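Long-range contact in hypothetical zinc-type alcohol dehydrogenase-like protein in PRE5-FET4 intergenic region (Saccharomyces cerevisiae, PDB 1PIW), which reduces a broad range of aromatic and aliphatic aldehydes to alcohols with NADPH, as a homodimeric, zinc-dependent medium-chain alcohol dehydrogenase: residues I10-H15 and N59-V65. Numbering follows the deposited sequence.
Sequences IAIQSH and NMKMPLV
The imidazole of His15 carries the methyl group of Met62 over one face, a CH-pi contact with CE 3.5 Å from the ring centroid and nearly on the ring normal, while the backbone of Asn59 and Met60 lies at its edge. This loop contact lies just beyond a small antiparallel sheet of the GroES-like part of the medium-chain alcohol dehydrogenase fold, in which strand 7-12 runs between 22-26 and the short strand 64-65. In the ring plane, Met60 N donates to His15 NE2 (2.7 Å, 162° at the hydrogen); His15 ND1 is hydrogen-bonded to Ala53 O at the end of helix 47-53, so both ring nitrogens are engaged and the ring's rotation is fixed. The Asn59 amide stands almost perpendicular to the ring, with OD1 near CD2. Bent at chi2 (63°) and chi3 (99°), the Met62 chain passes beside the Ile12 carbonyl and brings CE over the imidazole.

Ile12 and Leu64 form a hydrogen-bonded pair: Ile12 N reaches Leu64 O at 2.8 Å, and the return bond from Leu64 N to Ile12 O is weak. On their side of the sheet, both side chains touch helix 47-53. On the other, Ala11 CB meets Pro63 CB and lies 3.7 Å from Val65 CG2.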
# COMPACT_ATOMS: atom_id res chain seq x y z
N ILE A 10 -5.22 -37.56 12.82
CA ILE A 10 -6.24 -37.02 13.69
C ILE A 10 -7.06 -36.07 12.83
O ILE A 10 -6.66 -34.92 12.62
CB ILE A 10 -5.60 -36.26 14.84
CG1 ILE A 10 -4.41 -37.06 15.37
CG2 ILE A 10 -6.62 -36.02 15.94
CD1 ILE A 10 -4.75 -38.46 15.76
N ALA A 11 -8.20 -36.54 12.34
CA ALA A 11 -9.04 -35.74 11.45
C ALA A 11 -10.37 -35.20 11.97
O ALA A 11 -11.13 -35.90 12.62
CB ALA A 11 -9.29 -36.53 10.18
N ILE A 12 -10.63 -33.95 11.63
CA ILE A 12 -11.86 -33.26 12.00
C ILE A 12 -13.04 -34.03 11.38
O ILE A 12 -13.04 -34.27 10.17
CB ILE A 12 -11.90 -31.82 11.42
CG1 ILE A 12 -10.56 -31.11 11.62
CG2 ILE A 12 -13.03 -31.06 12.03
CD1 ILE A 12 -10.16 -30.91 13.03
N GLN A 13 -14.03 -34.40 12.18
CA GLN A 13 -15.19 -35.15 11.67
C GLN A 13 -16.41 -34.30 11.30
O GLN A 13 -17.27 -34.77 10.57
CB GLN A 13 -15.60 -36.21 12.69
CG GLN A 13 -14.46 -37.07 13.14
CD GLN A 13 -13.86 -37.89 12.02
OE1 GLN A 13 -12.71 -38.30 12.09
NE2 GLN A 13 -14.65 -38.14 10.99
N SER A 14 -16.47 -33.07 11.81
CA SER A 14 -17.58 -32.16 11.51
C SER A 14 -17.26 -30.78 12.04
O SER A 14 -16.69 -30.65 13.11
CB SER A 14 -18.86 -32.65 12.17
OG SER A 14 -19.19 -31.83 13.28
N HIS A 15 -17.66 -29.74 11.31
CA HIS A 15 -17.39 -28.37 11.75
C HIS A 15 -18.05 -27.97 13.06
O HIS A 15 -17.94 -26.82 13.47
CB HIS A 15 -17.81 -27.35 10.70
CG HIS A 15 -17.01 -27.40 9.44
ND1 HIS A 15 -15.64 -27.49 9.44
CD2 HIS A 15 -17.39 -27.35 8.14
CE1 HIS A 15 -15.20 -27.49 8.19
NE2 HIS A 15 -16.24 -27.40 7.39
N ASN A 59 -17.76 -24.40 4.44
CA ASN A 59 -17.92 -25.81 4.64
C ASN A 59 -16.89 -26.66 3.94
O ASN A 59 -16.91 -26.79 2.73
CB ASN A 59 -19.31 -26.23 4.20
CG ASN A 59 -19.99 -27.08 5.23
OD1 ASN A 59 -20.40 -26.58 6.29
ND2 ASN A 59 -20.11 -28.37 4.94
N MET A 60 -16.00 -27.27 4.72
CA MET A 60 -14.94 -28.12 4.21
C MET A 60 -15.34 -29.59 4.18
O MET A 60 -15.93 -30.09 5.13
CB MET A 60 -13.70 -27.99 5.09
CG MET A 60 -13.20 -26.59 5.27
SD MET A 60 -12.64 -25.99 3.71
CE MET A 60 -13.37 -24.32 3.66
N LYS A 61 -14.99 -30.29 3.12
CA LYS A 61 -15.31 -31.71 3.01
C LYS A 61 -14.66 -32.47 4.16
O LYS A 61 -13.49 -32.24 4.47
CB LYS A 61 -14.78 -32.23 1.67
CG LYS A 61 -14.80 -33.74 1.51
CD LYS A 61 -14.30 -34.12 0.12
CE LYS A 61 -14.17 -35.63 -0.05
NZ LYS A 61 -13.70 -35.97 -1.43
N MET A 62 -15.41 -33.36 4.80
CA MET A 62 -14.89 -34.15 5.92
C MET A 62 -14.70 -35.60 5.48
O MET A 62 -15.34 -36.06 4.55
CB MET A 62 -15.87 -34.11 7.09
CG MET A 62 -15.31 -33.51 8.36
SD MET A 62 -14.87 -31.80 8.16
CE MET A 62 -16.22 -30.96 8.84
N PRO A 63 -13.80 -36.34 6.14
CA PRO A 63 -12.93 -35.93 7.25
C PRO A 63 -11.88 -34.93 6.76
O PRO A 63 -11.76 -34.67 5.56
CB PRO A 63 -12.27 -37.25 7.69
CG PRO A 63 -13.18 -38.32 7.15
CD PRO A 63 -13.60 -37.76 5.82
N LEU A 64 -11.12 -34.39 7.69
CA LEU A 64 -10.11 -33.44 7.32
C LEU A 64 -8.92 -33.43 8.26
O LEU A 64 -9.05 -33.20 9.45
CB LEU A 64 -10.71 -32.04 7.27
CG LEU A 64 -9.69 -30.93 7.00
CD1 LEU A 64 -8.96 -31.20 5.70
CD2 LEU A 64 -10.40 -29.59 6.95
N VAL A 65 -7.75 -33.71 7.71
CA VAL A 65 -6.56 -33.65 8.53
C VAL A 65 -5.99 -32.23 8.33
O VAL A 65 -5.81 -31.76 7.22
CB VAL A 65 -5.55 -34.70 8.10
CG1 VAL A 65 -4.25 -34.52 8.90
CG2 VAL A 65 -6.14 -36.08 8.33